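PDB 3MVK: protein FucU, which probably interconverts sugar anomers as an L-fucose mutarotase, and may also act as a D-ribose pyranase. Local coordinates for residues Pro11-Val16 and Val45-His50. Numbering follows the deposited sequence.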
ATOM      1  N   PRO G  11      -5.582 -21.400  -6.432  1.00 15.72           N
ATOM      2  CA  PRO G  11      -6.750 -20.519  -6.584  1.00 16.08           C
ATOM      3  C   PRO G  11      -6.461 -19.222  -7.361  1.00 15.74           C
ATOM      4  O   PRO G  11      -7.294 -18.828  -8.162  1.00 14.85           O
ATOM      5  CB  PRO G  11      -7.153 -20.216  -5.138  1.00 15.92           C
ATOM      6  CG  PRO G  11      -6.697 -21.479  -4.374  1.00 15.15           C
ATOM      7  CD  PRO G  11      -5.389 -21.829  -5.034  1.00 15.52           C
ATOM      8  N   GLU G  12      -5.305 -18.598  -7.146  1.00 16.01           N
ATOM      9  CA  GLU G  12      -4.929 -17.420  -7.926  1.00 16.80           C
ATOM     10  C   GLU G  12      -4.859 -17.665  -9.426  1.00 16.54           C
ATOM     11  O   GLU G  12      -5.254 -16.809 -10.220  1.00 16.76           O
ATOM     12  CB  GLU G  12      -3.601 -16.859  -7.453  1.00 17.51           C
ATOM     13  CG  GLU G  12      -3.183 -15.642  -8.280  1.00 21.94           C
ATOM     14  CD  GLU G  12      -1.926 -14.988  -7.784  1.00 28.14           C
ATOM     15  OE1 GLU G  12      -1.148 -15.647  -7.044  1.00 28.36           O
ATOM     16  OE2 GLU G  12      -1.722 -13.808  -8.162  1.00 29.95           O
ATOM     17  N   LEU G  13      -4.336 -18.811  -9.837  1.00 15.46           N
ATOM     18  CA  LEU G  13      -4.251 -19.071 -11.271  1.00 15.35           C
ATOM     19  C   LEU G  13      -5.653 -19.333 -11.851  1.00 15.34           C
ATOM     20  O   LEU G  13      -5.951 -18.955 -12.986  1.00 15.23           O
ATOM     21  CB  LEU G  13      -3.290 -20.233 -11.564  1.00 15.71           C
ATOM     22  CG  LEU G  13      -3.068 -20.564 -13.036  1.00 15.51           C
ATOM     23  CD1 LEU G  13      -2.568 -19.339 -13.814  1.00 15.65           C
ATOM     24  CD2 LEU G  13      -2.044 -21.704 -13.097  1.00 16.92           C
ATOM     25  N   LEU G  14      -6.541 -19.935 -11.062  1.00 15.65           N
ATOM     26  CA  LEU G  14      -7.891 -20.191 -11.556  1.00 16.14           C
ATOM     27  C   LEU G  14      -8.550 -18.843 -11.826  1.00 15.38           C
ATOM     28  O   LEU G  14      -9.167 -18.652 -12.887  1.00 16.36           O
ATOM     29  CB  LEU G  14      -8.690 -21.029 -10.555  1.00 17.55           C
ATOM     30  CG  LEU G  14     -10.127 -21.367 -10.937  1.00 21.01           C
ATOM     31  CD1 LEU G  14     -10.210 -22.084 -12.295  1.00 24.10           C
ATOM     32  CD2 LEU G  14     -10.741 -22.207  -9.826  1.00 25.54           C
ATOM     33  N   LYS G  15      -8.367 -17.906 -10.895  1.00 13.91           N
ATOM     34  CA  LYS G  15      -8.877 -16.539 -11.067  1.00 13.44           C
ATOM     35  C   LYS G  15      -8.331 -15.898 -12.349  1.00 13.68           C
ATOM     36  O   LYS G  15      -9.080 -15.313 -13.143  1.00 13.04           O
ATOM     37  CB  LYS G  15      -8.531 -15.670  -9.862  1.00 13.26           C
ATOM     38  CG  LYS G  15      -9.018 -14.238 -10.020  1.00 15.23           C
ATOM     39  CD  LYS G  15      -8.861 -13.456  -8.707  1.00 17.85           C
ATOM     40  CE  LYS G  15      -9.466 -12.052  -8.791  1.00 20.73           C
ATOM     41  NZ  LYS G  15      -8.653 -11.088  -9.592  1.00 23.11           N
ATOM     42  N   VAL G  16      -7.021 -16.029 -12.540  1.00 12.80           N
ATOM     43  CA  VAL G  16      -6.353 -15.477 -13.733  1.00 13.88           C
ATOM     44  C   VAL G  16      -6.960 -16.070 -15.011  1.00 14.38           C
ATOM     45  O   VAL G  16      -7.294 -15.325 -15.926  1.00 14.62           O
ATOM     46  CB  VAL G  16      -4.825 -15.731 -13.680  1.00 13.46           C
ATOM     47  CG1 VAL G  16      -4.188 -15.570 -15.066  1.00 16.25           C
ATOM     48  CG2 VAL G  16      -4.176 -14.790 -12.679  1.00 14.96           C
ATOM     49  N   VAL G  45       2.733 -16.445 -11.346  1.00 13.68           N
ATOM     50  CA  VAL G  45       2.330 -17.526 -10.457  1.00 14.25           C
ATOM     51  C   VAL G  45       3.437 -18.560 -10.419  1.00 14.30           C
ATOM     52  O   VAL G  45       3.848 -19.038 -11.463  1.00 13.69           O
ATOM     53  CB  VAL G  45       1.000 -18.171 -10.951  1.00 14.10           C
ATOM     54  CG1 VAL G  45       0.608 -19.376 -10.048  1.00 15.60           C
ATOM     55  CG2 VAL G  45      -0.131 -17.120 -11.002  1.00 15.02           C
ATOM     56  N   ARG G  46       3.934 -18.889  -9.227  1.00 14.04           N
ATOM     57  CA  ARG G  46       4.999 -19.897  -9.100  1.00 15.55           C
ATOM     58  C   ARG G  46       4.420 -21.288  -9.222  1.00 16.66           C
ATOM     59  O   ARG G  46       3.399 -21.610  -8.581  1.00 17.98           O
ATOM     60  CB  ARG G  46       5.731 -19.817  -7.758  1.00 15.66           C
ATOM     61  CG  ARG G  46       6.350 -18.463  -7.399  1.00 15.75           C
ATOM     62  CD  ARG G  46       7.259 -17.903  -8.479  1.00 16.73           C
ATOM     63  NE  ARG G  46       8.359 -18.819  -8.793  1.00 15.36           N
ATOM     64  CZ  ARG G  46       9.436 -18.462  -9.477  1.00 14.33           C
ATOM     65  NH1 ARG G  46       9.573 -17.206  -9.879  1.00 15.66           N
ATOM     66  NH2 ARG G  46      10.379 -19.365  -9.754  1.00 16.96           N
HETATM   67  N   MSE G  47       5.087 -22.107 -10.032  1.00 16.57           N
HETATM   68  CA  MSE G  47       4.764 -23.534 -10.161  1.00 16.57           C
HETATM   69  C   MSE G  47       6.044 -24.348 -10.248  1.00 16.45           C
HETATM   70  O   MSE G  47       6.196 -25.189 -11.130  1.00 16.39           O
HETATM   71  CB  MSE G  47       3.912 -23.740 -11.397  1.00 17.90           C
HETATM   72  CG  MSE G  47       2.730 -22.846 -11.334  1.00 18.31           C
HETATM   73 SE   MSE G  47       1.404 -23.783 -10.351  1.00 32.84          SE
HETATM   74  CE  MSE G  47       0.710 -24.004 -12.168  1.00 12.15           C
ATOM     75  N   ASP G  48       6.949 -24.070  -9.311  1.00 16.80           N
ATOM     76  CA  ASP G  48       8.336 -24.536  -9.384  1.00 18.23           C
ATOM     77  C   ASP G  48       8.461 -26.041  -9.369  1.00 18.67           C
ATOM     78  O   ASP G  48       9.414 -26.581  -9.926  1.00 20.46           O
ATOM     79  CB  ASP G  48       9.178 -23.925  -8.263  1.00 18.41           C
ATOM     80  CG  ASP G  48       9.367 -22.423  -8.436  1.00 19.43           C
ATOM     81  OD1 ASP G  48       8.403 -21.670  -8.216  1.00 20.63           O
ATOM     82  OD2 ASP G  48      10.481 -22.004  -8.794  1.00 21.34           O
ATOM     83  N   GLY G  49       7.507 -26.720  -8.746  1.00 18.21           N
ATOM     84  CA  GLY G  49       7.595 -28.175  -8.692  1.00 18.63           C
ATOM     85  C   GLY G  49       7.007 -28.914  -9.879  1.00 18.55           C
ATOM     86  O   GLY G  49       6.934 -30.141  -9.846  1.00 19.14           O
ATOM     87  N   HIS G  50       6.587 -28.188 -10.924  1.00 17.94           N
ATOM     88  CA  HIS G  50       5.862 -28.798 -12.050  1.00 17.71           C
ATOM     89  C   HIS G  50       6.545 -28.588 -13.387  1.00 17.47           C
ATOM     90  O   HIS G  50       7.187 -27.558 -13.619  1.00 17.24           O
ATOM     91  CB  HIS G  50       4.414 -28.294 -12.139  1.00 18.11           C
ATOM     92  CG  HIS G  50       3.625 -28.525 -10.888  1.00 19.61           C
ATOM     93  ND1 HIS G  50       3.284 -29.784 -10.441  1.00 22.25           N
ATOM     94  CD2 HIS G  50       3.113 -27.652  -9.983  1.00 22.62           C
ATOM     95  CE1 HIS G  50       2.599 -29.679  -9.312  1.00 24.43           C
ATOM     96  NE2 HIS G  50       2.480 -28.397  -9.014  1.00 23.58           N
TER
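In this RbsD/FucU fold, helix 11-19 packs beside an outermost strand of the chain's mixed sheet, with Leu13 touching both Val45 and Met47. The axes of helix segment 11-16 and strand segment 45-47 approach to 9.4 Å at 125°, and the contact is mainly apolar, with no hydrogen bond between the two segments. Beta-branched Val45, well suited to an extended strand, points toward the helix and spreads its two methyls: CG1 lies 4.3 Å from Leu13 CB, whereas CG2 meets the carboxylate carbon CD of Glu12 at 4.3 Å. The methylenes of Glu12 run out extended, and an acidic residue suits this partly exposed margin.

Leu13 holds CG anti to the backbone N (chi1 -177°), which carries its branched end past Val45 to Met47. The selenomethionine bends at chi2 and chi3, bringing CE to 3.7 Å from Leu13 CD2; the two side chains cross at about a right angle, and the unbranched, flexible chain suits this reach. Backbone hydrogen bonds from Val45 and Met47 tie strand 43-47 to strand 124-128, on which Leu13 also rests through Cys124.

A type I turn runs from Met47 to His50, with His50 N bonded to Met47 O. Arg46 grips Asp48 side-on, NE to OD1 and NH2 to OD2, and these two in-plane bonds should limit rotation of the guanidinium. The His50 ring stacks on His50 of a second subunit.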